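Local coordinates for protein uncharacterized ACR, COG1565 superfamily (Burkholderia thailandensis, PDB 4F3N) that is uncharacterised but has a methyltransferase fold with a site for S-adenosyl-L-homocysteine, and may methylate protein arginines, at residues A[220-225]-A[273-278]; A[297-302]-A[338-343]; A[73-78]-A[236-241]. All coordinates share one frame; numbering follows the deposited sequence. Where two conformers were deposited one is given.

Contact 1. Residues A[220-225]-A[273-278]; sequences MPVRLV and ETHDAA
Arg223 and Thr274 face each other as an antiparallel hydrogen-bonded pair, Arg223 N giving to Thr274 O at 3.1 Å and Thr274 N to Arg223 O at 2.9 Å. The next pair, Leu224 with Glu273, is non-hydrogen-bonded, and there Leu224 CD2 lies 3.7 Å from Glu273 CG, the two side chains running alongside each other. Val222 flanks the same CG with its CG2 branch, while its other methyl, CG1, comes 3.8 Å from His275 CD2. With chi2 at 79° the Glu273 chain folds over, and its carboxylate is taken by Tyr306 OH on OE1 and by the backbone N of Thr315 and Leu316 on OE2. The Thr274 side chain crosses that of Val225 at about a right angle, Thr274 CG2 lying 4.0 Å from Val225 CG1. Arg223 and Asp276 do not pair: the guanidinium bridges to Glu234 and the carboxylate to Arg260. Beyond His275, the N-cap of helix 276-288, direct backbone bonding gives way to water. Pro221 O accepts from two waters, which in turn accept from Ala277 N and Ala278 N, so two amides of the first helical turn are met through solvent. Ala277 CB also packs 3.4 Å from Pro221 O. This is a strand-to-helix junction at the edge of an antiparallel sheet, where strand 271-274 pairs with strand 223-228 and then runs into helix 276-288.

Contact 2. Residues A[297-302]-A[338-343]; sequences IDYGFP and TAHVEF
Gly300 lies unusually close to Val341: its CA makes a CA-H...O contact of 3.1 Å with Val341 O, at backbone angles (phi 158°) that only glycine adopts readily. The chain turns a corner at Tyr299, and strand 300-301 pairs in parallel with 341-342. Val341 N bonds to Tyr299 O, Phe301 N to Val341 O and Phe343 N to Phe301 O. On one side Tyr299 turns its ring edge to the face of His340, Tyr299 CD2 standing 3.4 Å from His340 ND1 with the planes at 69°. The Tyr299 CG sits between backbone N and carbonyl carbon (chi1 45°), which swings the ring over to His340 and brings Tyr299 OH 3.2 Å from Thr338 OG1, a weak contact. Thr113, a residue of the S-adenosyl-L-homocysteine site, is close to the Tyr299 side chain. Phe301 CE2 reaches His340 CD2 at 3.6 Å. On the other side the Phe343 ring lies edge-on to Gly300 and Phe301, with Val341 CG1 over the centre of one face. Val341 CG2 touches the Asp298 carboxylate. Asp298 OD1 accepts from Tyr299 N and OD2 from Asp218 N, so the buried carboxylate is probably held in a fixed orientation.

Contact 3. Residues A[73-78]-A[236-241]; sequences GGWIPF and GVSIDD
Ile76 and Val237 exchange two backbone hydrogen bonds: Val237 N reaches Ile76 O at 2.8 Å, and Ile76 N returns to Val237 O at 3.0 Å. Their side chains point the same way and lie side by side, CG1 of Ile76 being 4.1 Å from Val237 CB. Phe78 presents its ring edge to Val237, Phe78 CD2 to Val237 CG2 at 3.8 Å. Trp75 lies across Gly236. Its CG is anti to the backbone N (chi1 -172°), which places the indole against Gly236, Trp75 CZ2 3.5 Å from Gly236 N. Glycine at 236 lets both the indole and Ile76 O come this close, Ile76 O to Gly236 CA being 3.2 Å. Ser238 OG gives its proton to Gly74 O at 2.7 Å in the carbonyl plane, and the same oxygen accepts from a water that takes Ile239 N, so two partners grip it.

In fold terms, a short, weakly bonded strand at about 76-77, held by the Ile76-Val237 pair, runs antiparallel to strand 231-239. Helix 52-71 ends just before it in a Schellman motif at Gly73, with Pro77 at the N-cap position of helix 78-87. Around this first shell, Trp75 NE1 bonds to Ala248 O, and Arg250 makes a cation-pi contact with the indole. Helix 52-71 closes over the Ile76 and Val237 side chains with Leu65 and Ile69, while Phe78 meets Leu316 and Pro328.

Overall arrangement
Contacts 1 and 3 belong to one antiparallel sheet, in which strands 223-228 and 231-239 are neighbours; their centres are about 17 Å apart and their segments alternate along the chain. They touch where Leu224 CD1 packs on the Phe78 ring. Contact 2 comes later in the chain than contact 1, its centre about 11 Å away, and joins the end of strand 293-298, of the seven-stranded mixed sheet, to the small sheet containing 336-342. Ala339 and His340 of contact 2 touch Val222, Glu273 and His275 of contact 1. Contacts 2 and 3, about 27 Å apart between centres, do not touch. Contact 1 lies between them and probably helps join the antiparallel sheet to the S-adenosyl-L-homocysteine region.

Contact 1. Residues A[220-225]-A[273-278]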
ATOM      1  N   MET A 220      -2.374   3.039  -4.955  1.00 10.84           N
ATOM      2  CA  MET A 220      -3.323   4.119  -5.238  1.00 10.83           C
ATOM      3  C   MET A 220      -2.768   5.061  -6.319  1.00  9.95           C
ATOM      4  O   MET A 220      -1.559   5.293  -6.399  1.00  8.89           O
ATOM      5  CB  MET A 220      -3.682   4.832  -3.970  1.00 11.86           C
ATOM      6  CG  MET A 220      -4.394   3.862  -3.042  1.00 13.38           C
ATOM      7  SD  MET A 220      -4.953   4.567  -1.515  1.00 14.79           S
ATOM      8  CE  MET A 220      -5.661   3.145  -0.694  1.00 13.71           C
ATOM      9  N   PRO A 221      -3.652   5.544  -7.201  1.00  9.55           N
ATOM     10  CA  PRO A 221      -3.150   6.278  -8.355  1.00  9.29           C
ATOM     11  C   PRO A 221      -2.276   7.451  -7.973  1.00  9.21           C
ATOM     12  O   PRO A 221      -2.575   8.178  -7.016  1.00  9.07           O
ATOM     13  CB  PRO A 221      -4.453   6.764  -9.021  1.00  9.60           C
ATOM     14  CG  PRO A 221      -5.443   5.735  -8.696  1.00 10.21           C
ATOM     15  CD  PRO A 221      -5.088   5.239  -7.327  1.00 10.35           C
ATOM     16  N   VAL A 222      -1.198   7.640  -8.722  1.00  8.84           N
ATOM     17  CA  VAL A 222      -0.318   8.793  -8.519  1.00  9.21           C
ATOM     18  C   VAL A 222      -0.363   9.685  -9.756  1.00  9.18           C
ATOM     19  O   VAL A 222      -0.704   9.213 -10.848  1.00  8.56           O
ATOM     20  CB  VAL A 222       1.142   8.395  -8.237  1.00  9.26           C
ATOM     21  CG1 VAL A 222       1.235   7.579  -6.935  1.00  9.66           C
ATOM     22  CG2 VAL A 222       1.788   7.610  -9.420  1.00  9.40           C
ATOM     23  N   ARG A 223      -0.057  10.969  -9.569  1.00  9.44           N
ATOM     24  CA  ARG A 223       0.198  11.837 -10.713  0.50  9.78           C
ATOM     25  C   ARG A 223       1.717  11.931 -10.864  1.00  9.47           C
ATOM     26  O   ARG A 223       2.460  11.734  -9.910  1.00  9.68           O
ATOM     27  CB  ARG A 223      -0.503  13.185 -10.527  0.50 10.84           C
ATOM     28  CG  ARG A 223      -2.003  13.077 -10.762  0.50 11.77           C
ATOM     29  CD  ARG A 223      -2.815  14.291 -10.294  0.50 13.27           C
ATOM     30  NE  ARG A 223      -3.083  15.232 -11.363  0.50 14.66           N
ATOM     31  CZ  ARG A 223      -4.286  15.479 -11.906  0.50 16.10           C
ATOM     32  NH1 ARG A 223      -5.388  14.863 -11.484  0.50 17.65           N
ATOM     33  NH2 ARG A 223      -4.397  16.368 -12.879  0.50 16.44           N
ATOM     34  N   LEU A 224       2.181  12.204 -12.065  1.00  9.29           N
ATOM     35  CA  LEU A 224       3.584  12.403 -12.306  1.00  9.42           C
ATOM     36  C   LEU A 224       3.855  13.871 -12.573  1.00  9.71           C
ATOM     37  O   LEU A 224       3.078  14.577 -13.231  1.00  9.63           O
ATOM     38  CB  LEU A 224       4.018  11.562 -13.492  1.00  9.19           C
ATOM     39  CG  LEU A 224       3.812  10.040 -13.329  1.00  9.12           C
ATOM     40  CD1 LEU A 224       4.151   9.242 -14.585  1.00  9.11           C
ATOM     41  CD2 LEU A 224       4.663   9.528 -12.173  1.00  9.40           C
ATOM     42  N   VAL A 225       4.982  14.338 -12.069  1.00 10.44           N
ATOM     43  CA  VAL A 225       5.340  15.735 -12.252  1.00 10.98           C
ATOM     44  C   VAL A 225       6.775  15.803 -12.727  1.00 11.82           C
ATOM     45  O   VAL A 225       7.602  14.968 -12.332  1.00 12.01           O
ATOM     46  CB  VAL A 225       5.135  16.541 -10.959  1.00 11.21           C
ATOM     47  CG1 VAL A 225       3.650  16.559 -10.580  1.00 11.63           C
ATOM     48  CG2 VAL A 225       6.003  16.025  -9.774  1.00 11.70           C
ATOM     49  N   GLU A 273       6.627  11.524  -8.400  1.00 11.82           N
ATOM     50  CA  GLU A 273       5.207  11.246  -8.205  1.00 11.93           C
ATOM     51  C   GLU A 273       4.671  12.122  -7.118  1.00 11.78           C
ATOM     52  O   GLU A 273       5.391  12.418  -6.152  1.00 12.85           O
ATOM     53  CB  GLU A 273       4.990   9.802  -7.732  1.00 11.57           C
ATOM     54  CG  GLU A 273       5.520   8.728  -8.632  1.00 11.96           C
ATOM     55  CD  GLU A 273       7.014   8.540  -8.489  1.00 13.06           C
ATOM     56  OE1 GLU A 273       7.526   8.746  -7.361  1.00 13.28           O
ATOM     57  OE2 GLU A 273       7.678   8.202  -9.492  1.00 13.89           O
ATOM     58  N   THR A 274       3.412  12.544  -7.282  1.00 11.33           N
ATOM     59  CA  THR A 274       2.591  13.014  -6.196  1.00 11.20           C
ATOM     60  C   THR A 274       1.490  11.977  -5.847  1.00 10.63           C
ATOM     61  O   THR A 274       1.095  11.143  -6.679  1.00 10.02           O
ATOM     62  CB  THR A 274       1.985  14.408  -6.458  1.00 11.35           C
ATOM     63  OG1 THR A 274       1.062  14.339  -7.544  1.00 10.45           O
ATOM     64  CG2 THR A 274       3.098  15.419  -6.811  1.00 11.52           C
ATOM     65  N   HIS A 275       1.029  12.055  -4.598  1.00 11.41           N
ATOM     66  CA  HIS A 275       0.183  11.030  -3.962  1.00 11.24           C
ATOM     67  C   HIS A 275      -1.129  11.542  -3.448  1.00 11.51           C
ATOM     68  O   HIS A 275      -1.546  11.201  -2.329  1.00 10.95           O
ATOM     69  CB  HIS A 275       0.956  10.348  -2.828  1.00 12.70           C
ATOM     70  CG  HIS A 275       2.325   9.917  -3.237  1.00 12.95           C
ATOM     71  ND1 HIS A 275       3.366  10.746  -3.170  1.00 14.19           N
ATOM     72  CD2 HIS A 275       2.799   8.713  -3.674  1.00 14.28           C
ATOM     73  CE1 HIS A 275       4.454  10.110  -3.595  1.00 14.56           C
ATOM     74  NE2 HIS A 275       4.106   8.866  -3.914  1.00 14.63           N
ATOM     75  N   ASP A 276      -1.808  12.378  -4.243  1.00 11.35           N
ATOM     76  CA  ASP A 276      -3.097  12.969  -3.819  1.00 11.58           C
ATOM     77  C   ASP A 276      -4.107  11.883  -3.403  1.00  9.85           C
ATOM     78  O   ASP A 276      -4.833  12.074  -2.410  1.00  9.40           O
ATOM     79  CB  ASP A 276      -3.725  13.873  -4.890  1.00 13.46           C
ATOM     80  CG  ASP A 276      -2.918  15.142  -5.157  1.00 15.75           C
ATOM     81  OD1 ASP A 276      -2.380  15.731  -4.228  1.00 19.64           O
ATOM     82  OD2 ASP A 276      -2.849  15.575  -6.305  1.00 17.95           O
ATOM     83  N   ALA A 277      -4.161  10.761  -4.129  1.00  9.25           N
ATOM     84  CA  ALA A 277      -5.185   9.750  -3.854  1.00  8.64           C
ATOM     85  C   ALA A 277      -4.930   9.079  -2.520  1.00  8.44           C
ATOM     86  O   ALA A 277      -5.853   8.823  -1.756  1.00  8.11           O
ATOM     87  CB  ALA A 277      -5.269   8.706  -4.959  1.00  8.13           C
ATOM     88  N   ALA A 278      -3.680   8.759  -2.259  1.00  8.51           N
ATOM     89  CA  ALA A 278      -3.313   8.188  -0.952  1.00  9.04           C
ATOM     90  C   ALA A 278      -3.559   9.125   0.204  1.00  9.63           C
ATOM     91  O   ALA A 278      -4.006   8.711   1.288  1.00  8.92           O
ATOM     92  CB  ALA A 278      -1.855   7.706  -0.965  1.00  8.97           C
TER
HETATM   93  O   HOH W   1      -1.498   8.280  -4.281  1.00  9.35           O
HETATM   94  O   HOH W   2      -3.092  10.858  -6.950  1.00 10.72           O

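Contact 2. Residues A[297-302]-A[338-343]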
ATOM      1  N   ILE A 297       1.395  -0.153   6.397  1.00  6.73           N
ATOM      2  CA  ILE A 297       2.667  -0.787   6.169  1.00  6.90           C
ATOM      3  C   ILE A 297       2.967  -0.661   4.690  1.00  6.87           C
ATOM      4  O   ILE A 297       2.130  -1.058   3.856  1.00  6.82           O
ATOM      5  CB  ILE A 297       2.617  -2.296   6.514  1.00  7.47           C
ATOM      6  CG1 ILE A 297       2.120  -2.455   7.978  1.00  7.93           C
ATOM      7  CG2 ILE A 297       4.017  -2.941   6.343  1.00  7.71           C
ATOM      8  CD1 ILE A 297       0.790  -3.168   8.084  1.00  8.62           C
ATOM      9  N   ASP A 298       4.112  -0.096   4.353  1.00  6.64           N
ATOM     10  CA  ASP A 298       4.440   0.075   2.939  1.00  6.83           C
ATOM     11  C   ASP A 298       5.866   0.515   2.754  1.00  7.49           C
ATOM     12  O   ASP A 298       6.533   1.007   3.676  1.00  7.83           O
ATOM     13  CB  ASP A 298       3.484   1.093   2.298  1.00  6.84           C
ATOM     14  CG  ASP A 298       2.899   0.650   0.989  1.00  6.63           C
ATOM     15  OD1 ASP A 298       3.624   0.016   0.159  1.00  6.79           O
ATOM     16  OD2 ASP A 298       1.692   0.928   0.771  1.00  6.36           O
ATOM     17  N   TYR A 299       6.328   0.348   1.527  1.00  7.67           N
ATOM     18  CA  TYR A 299       7.642   0.844   1.141  1.00  8.45           C
ATOM     19  C   TYR A 299       7.608   2.315   0.763  1.00  8.30           C
ATOM     20  O   TYR A 299       6.677   2.817   0.099  1.00  8.61           O
ATOM     21  CB  TYR A 299       8.218  -0.025   0.037  1.00  8.80           C
ATOM     22  CG  TYR A 299       7.262  -0.382  -1.104  1.00  9.43           C
ATOM     23  CD1 TYR A 299       6.491  -1.562  -1.069  1.00  9.92           C
ATOM     24  CD2 TYR A 299       7.134   0.438  -2.209  1.00 10.24           C
ATOM     25  CE1 TYR A 299       5.656  -1.913  -2.117  1.00  9.79           C
ATOM     26  CE2 TYR A 299       6.262   0.100  -3.264  1.00 10.42           C
ATOM     27  CZ  TYR A 299       5.542  -1.075  -3.208  1.00 10.20           C
ATOM     28  OH  TYR A 299       4.686  -1.415  -4.233  1.00 11.10           O
ATOM     29  N   GLY A 300       8.585   3.033   1.253  1.00  8.64           N
ATOM     30  CA  GLY A 300       8.685   4.467   1.022  1.00  8.92           C
ATOM     31  C   GLY A 300       9.530   5.204   2.035  1.00  9.22           C
ATOM     32  O   GLY A 300      10.330   4.578   2.740  1.00  9.09           O
ATOM     33  N   PHE A 301       9.410   6.534   2.065  1.00  9.30           N
ATOM     34  CA  PHE A 301      10.365   7.361   2.795  1.00 10.36           C
ATOM     35  C   PHE A 301       9.691   8.660   3.174  1.00 10.43           C
ATOM     36  O   PHE A 301       8.700   9.062   2.560  1.00  9.72           O
ATOM     37  CB  PHE A 301      11.623   7.744   1.933  1.00 11.53           C
ATOM     38  CG  PHE A 301      12.126   6.671   0.990  1.00 12.07           C
ATOM     39  CD1 PHE A 301      13.052   5.749   1.419  1.00 12.45           C
ATOM     40  CD2 PHE A 301      11.745   6.651  -0.351  1.00 12.39           C
ATOM     41  CE1 PHE A 301      13.515   4.757   0.576  1.00 13.07           C
ATOM     42  CE2 PHE A 301      12.195   5.648  -1.214  1.00 12.78           C
ATOM     43  CZ  PHE A 301      13.100   4.710  -0.747  1.00 13.17           C
ATOM     44  N   PRO A 302      10.215   9.347   4.172  1.00 11.16           N
ATOM     45  CA  PRO A 302       9.788  10.722   4.401  1.00 11.51           C
ATOM     46  C   PRO A 302      10.198  11.629   3.243  1.00 12.26           C
ATOM     47  O   PRO A 302      10.979  11.243   2.400  1.00 11.57           O
ATOM     48  CB  PRO A 302      10.550  11.123   5.643  1.00 11.94           C
ATOM     49  CG  PRO A 302      11.072   9.822   6.231  1.00 12.05           C
ATOM     50  CD  PRO A 302      11.290   8.927   5.077  1.00 11.41           C
ATOM     51  N   THR A 338       3.139   0.474  -9.335  1.00 11.86           N
ATOM     52  CA  THR A 338       3.148   0.966  -7.957  1.00 12.12           C
ATOM     53  C   THR A 338       4.088   2.151  -7.867  1.00 11.09           C
ATOM     54  O   THR A 338       4.912   2.372  -8.713  1.00 10.21           O
ATOM     55  CB  THR A 338       3.643  -0.101  -6.925  1.00 13.40           C
ATOM     56  OG1 THR A 338       4.982  -0.492  -7.242  1.00 14.93           O
ATOM     57  CG2 THR A 338       2.749  -1.324  -6.922  1.00 15.52           C
ATOM     58  N   ALA A 339       3.945   2.918  -6.811  1.00 10.80           N
ATOM     59  CA  ALA A 339       4.904   3.948  -6.488  1.00 10.46           C
ATOM     60  C   ALA A 339       5.196   3.783  -5.017  1.00 10.72           C
ATOM     61  O   ALA A 339       4.361   3.304  -4.290  1.00 10.65           O
ATOM     62  CB  ALA A 339       4.318   5.320  -6.711  1.00 12.02           C
ATOM     63  N   HIS A 340       6.361   4.198  -4.569  1.00 10.47           N
ATOM     64  CA  HIS A 340       6.645   4.195  -3.126  1.00 10.47           C
ATOM     65  C   HIS A 340       5.801   5.233  -2.439  1.00  9.79           C
ATOM     66  O   HIS A 340       5.237   6.126  -3.077  1.00 10.70           O
ATOM     67  CB  HIS A 340       8.102   4.501  -2.902  1.00 10.58           C
ATOM     68  CG  HIS A 340       9.042   3.376  -3.237  1.00 11.37           C
ATOM     69  ND1 HIS A 340       8.878   2.530  -4.323  1.00 11.55           N
ATOM     70  CD2 HIS A 340      10.205   2.975  -2.606  1.00 11.89           C
ATOM     71  CE1 HIS A 340       9.880   1.633  -4.331  1.00 11.90           C
ATOM     72  NE2 HIS A 340      10.700   1.908  -3.297  1.00 12.83           N
ATOM     73  N   VAL A 341       5.662   5.121  -1.127  1.00  9.35           N
ATOM     74  CA  VAL A 341       4.870   6.013  -0.364  1.00  9.05           C
ATOM     75  C   VAL A 341       5.705   7.145   0.202  1.00  9.77           C
ATOM     76  O   VAL A 341       6.838   6.935   0.677  1.00  9.39           O
ATOM     77  CB  VAL A 341       4.179   5.209   0.773  1.00  8.76           C
ATOM     78  CG1 VAL A 341       3.458   6.120   1.743  1.00  8.78           C
ATOM     79  CG2 VAL A 341       3.266   4.170   0.159  1.00  8.24           C
ATOM     80  N   GLU A 342       5.138   8.347   0.184  1.00 10.28           N
ATOM     81  CA  GLU A 342       5.817   9.531   0.720  1.00 11.30           C
ATOM     82  C   GLU A 342       5.208   9.805   2.081  1.00 10.43           C
ATOM     83  O   GLU A 342       4.087  10.321   2.198  1.00 10.56           O
ATOM     84  CB  GLU A 342       5.701  10.685  -0.278  1.00 12.92           C
ATOM     85  CG  GLU A 342       6.645  11.834   0.022  1.00 14.16           C
ATOM     86  CD  GLU A 342       6.075  12.768   1.035  1.00 16.09           C
ATOM     87  OE1 GLU A 342       5.353  13.683   0.616  1.00 19.21           O
ATOM     88  OE2 GLU A 342       6.335  12.586   2.233  1.00 16.94           O
ATOM     89  N   PHE A 343       5.914   9.365   3.131  1.00  9.68           N
ATOM     90  CA  PHE A 343       5.316   9.277   4.466  1.00  9.34           C
ATOM     91  C   PHE A 343       5.078  10.603   5.175  1.00  9.54           C
ATOM     92  O   PHE A 343       4.247  10.647   6.090  1.00  9.79           O
ATOM     93  CB  PHE A 343       6.098   8.302   5.360  1.00  8.96           C
ATOM     94  CG  PHE A 343       5.801   6.872   5.074  1.00  8.61           C
ATOM     95  CD1 PHE A 343       4.664   6.282   5.574  1.00  8.53           C
ATOM     96  CD2 PHE A 343       6.629   6.121   4.287  1.00  8.33           C
ATOM     97  CE1 PHE A 343       4.374   4.972   5.295  1.00  8.09           C
ATOM     98  CE2 PHE A 343       6.387   4.802   4.014  1.00  8.21           C
ATOM     99  CZ  PHE A 343       5.225   4.204   4.529  1.00  8.18           C
TER

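Contact 3. Residues A[73-78]-A[236-241]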
ATOM      1  N   GLY A  73      -9.101  15.413 -25.772  1.00 19.05           N
ATOM      2  CA  GLY A  73      -8.233  16.379 -26.455  1.00 19.26           C
ATOM      3  C   GLY A  73      -6.781  15.960 -26.581  1.00 18.68           C
ATOM      4  O   GLY A  73      -5.921  16.766 -27.004  1.00 19.49           O
ATOM      5  N   GLY A  74      -6.500  14.686 -26.259  1.00 16.31           N
ATOM      6  CA  GLY A  74      -5.210  14.085 -26.531  1.00 14.97           C
ATOM      7  C   GLY A  74      -4.338  13.863 -25.317  1.00 13.39           C
ATOM      8  O   GLY A  74      -3.206  13.450 -25.465  1.00 13.67           O
ATOM      9  N   TRP A  75      -4.865  14.128 -24.122  1.00 12.74           N
ATOM     10  CA  TRP A  75      -4.059  14.042 -22.894  1.00 11.57           C
ATOM     11  C   TRP A  75      -4.892  13.781 -21.681  1.00 11.32           C
ATOM     12  O   TRP A  75      -5.948  14.434 -21.477  1.00 12.00           O
ATOM     13  CB  TRP A  75      -3.306  15.344 -22.713  1.00 11.60           C
ATOM     14  CG  TRP A  75      -2.264  15.441 -21.623  1.00 11.31           C
ATOM     15  CD1 TRP A  75      -0.896  15.320 -21.756  1.00 11.37           C
ATOM     16  CD2 TRP A  75      -2.491  15.751 -20.192  1.00 11.23           C
ATOM     17  NE1 TRP A  75      -0.264  15.472 -20.534  1.00 11.31           N
ATOM     18  CE2 TRP A  75      -1.178  15.749 -19.558  1.00 11.36           C
ATOM     19  CE3 TRP A  75      -3.618  15.997 -19.405  1.00 11.74           C
ATOM     20  CZ2 TRP A  75      -1.011  15.980 -18.213  1.00 11.25           C
ATOM     21  CZ3 TRP A  75      -3.433  16.270 -18.050  1.00 11.42           C
ATOM     22  CH2 TRP A  75      -2.165  16.270 -17.466  1.00 11.63           C
ATOM     23  N   ILE A  76      -4.424  12.849 -20.848  1.00 10.18           N
ATOM     24  CA  ILE A  76      -5.013  12.618 -19.534  1.00  9.87           C
ATOM     25  C   ILE A  76      -3.920  12.565 -18.461  1.00  9.50           C
ATOM     26  O   ILE A  76      -2.749  12.213 -18.748  1.00  9.26           O
ATOM     27  CB  ILE A  76      -5.829  11.312 -19.487  1.00  9.39           C
ATOM     28  CG1 ILE A  76      -4.944  10.087 -19.790  1.00  8.73           C
ATOM     29  CG2 ILE A  76      -6.966  11.417 -20.469  1.00  9.99           C
ATOM     30  CD1 ILE A  76      -5.633   8.740 -19.550  1.00  8.52           C
ATOM     31  N   PRO A  77      -4.270  12.937 -17.229  1.00  9.50           N
ATOM     32  CA  PRO A  77      -3.238  12.780 -16.194  1.00  9.30           C
ATOM     33  C   PRO A  77      -2.853  11.295 -15.970  1.00  8.81           C
ATOM     34  O   PRO A  77      -3.638  10.397 -16.266  1.00  7.81           O
ATOM     35  CB  PRO A  77      -3.877  13.406 -14.950  1.00  9.95           C
ATOM     36  CG  PRO A  77      -5.325  13.443 -15.212  1.00 10.55           C
ATOM     37  CD  PRO A  77      -5.568  13.407 -16.684  1.00 10.22           C
ATOM     38  N   PHE A  78      -1.652  11.046 -15.447  1.00  8.45           N
ATOM     39  CA  PHE A  78      -1.216   9.677 -15.233  1.00  8.43           C
ATOM     40  C   PHE A  78      -2.100   8.961 -14.215  1.00  8.47           C
ATOM     41  O   PHE A  78      -2.311   7.735 -14.311  1.00  8.36           O
ATOM     42  CB  PHE A  78       0.239   9.619 -14.795  1.00  8.42           C
ATOM     43  CG  PHE A  78       0.775   8.231 -14.763  1.00  8.02           C
ATOM     44  CD1 PHE A  78       0.968   7.585 -13.560  1.00  8.14           C
ATOM     45  CD2 PHE A  78       1.015   7.522 -15.959  1.00  8.13           C
ATOM     46  CE1 PHE A  78       1.427   6.288 -13.524  1.00  8.06           C
ATOM     47  CE2 PHE A  78       1.434   6.210 -15.907  1.00  7.91           C
ATOM     48  CZ  PHE A  78       1.625   5.595 -14.686  1.00  7.82           C
ATOM     49  N   GLY A 236       1.593  13.570 -18.128  1.00  9.42           N
ATOM     50  CA  GLY A 236       0.425  12.738 -18.367  1.00  8.77           C
ATOM     51  C   GLY A 236       0.644  11.816 -19.516  1.00  8.35           C
ATOM     52  O   GLY A 236       1.789  11.467 -19.881  1.00  8.48           O
ATOM     53  N   VAL A 237      -0.460  11.322 -20.055  1.00  8.26           N
ATOM     54  CA  VAL A 237      -0.436  10.317 -21.090  1.00  8.19           C
ATOM     55  C   VAL A 237      -1.146  10.816 -22.344  1.00  8.78           C
ATOM     56  O   VAL A 237      -2.281  11.317 -22.261  1.00  8.28           O
ATOM     57  CB  VAL A 237      -1.068   9.012 -20.602  1.00  8.14           C
ATOM     58  CG1 VAL A 237      -0.887   7.938 -21.685  1.00  8.30           C
ATOM     59  CG2 VAL A 237      -0.403   8.521 -19.317  1.00  7.75           C
ATOM     60  N   SER A 238      -0.463  10.658 -23.486  1.00  9.41           N
ATOM     61  CA  SER A 238      -0.990  10.950 -24.800  1.00 10.10           C
ATOM     62  C   SER A 238      -0.855   9.724 -25.706  1.00 10.75           C
ATOM     63  O   SER A 238      -0.413   8.677 -25.266  1.00 10.45           O
ATOM     64  CB  SER A 238      -0.253  12.129 -25.410  1.00 10.20           C
ATOM     65  OG  SER A 238      -0.590  13.323 -24.717  1.00 11.33           O
ATOM     66  N   ILE A 239      -1.283   9.842 -26.959  1.00 12.24           N
ATOM     67  CA  ILE A 239      -1.085   8.792 -27.951  1.00 13.85           C
ATOM     68  C   ILE A 239      -0.232   9.388 -29.056  1.00 14.04           C
ATOM     69  O   ILE A 239      -0.464  10.524 -29.462  1.00 13.82           O
ATOM     70  CB  ILE A 239      -2.469   8.351 -28.503  1.00 16.06           C
ATOM     71  CG1 ILE A 239      -3.299   7.715 -27.362  1.00 17.73           C
ATOM     72  CG2 ILE A 239      -2.385   7.302 -29.597  1.00 17.41           C
ATOM     73  CD1 ILE A 239      -2.666   6.463 -26.821  1.00 17.45           C
ATOM     74  N   ASP A 240       0.738   8.644 -29.559  1.00 14.48           N
ATOM     75  CA  ASP A 240       1.512   9.104 -30.707  1.00 16.33           C
ATOM     76  C   ASP A 240       0.852   8.728 -32.038  1.00 17.14           C
ATOM     77  O   ASP A 240      -0.270   8.196 -32.086  1.00 15.87           O
ATOM     78  CB  ASP A 240       2.964   8.632 -30.592  1.00 16.65           C
ATOM     79  CG  ASP A 240       3.138   7.146 -30.865  1.00 17.98           C
ATOM     80  OD1 ASP A 240       2.216   6.479 -31.392  1.00 18.87           O
ATOM     81  OD2 ASP A 240       4.224   6.651 -30.541  1.00 20.07           O
ATOM     82  N   ASP A 241       1.544   9.065 -33.132  1.00 19.58           N
ATOM     83  CA  ASP A 241       0.983   8.926 -34.462  0.70 21.45           C
ATOM     84  C   ASP A 241       0.848   7.460 -34.865  1.00 21.94           C
ATOM     85  O   ASP A 241       0.110   7.149 -35.790  1.00 23.34           O
ATOM     86  CB  ASP A 241       1.804   9.722 -35.491  0.70 23.81           C
ATOM     87  CG  ASP A 241       3.280   9.347 -35.486  0.70 26.70           C
ATOM     88  OD1 ASP A 241       3.823   9.097 -34.398  0.70 28.18           O
ATOM     89  OD2 ASP A 241       3.896   9.298 -36.569  0.70 30.75           O
TER
HETATM   90  O   HOH W   3      -2.862  12.160 -27.887  1.00 15.10           O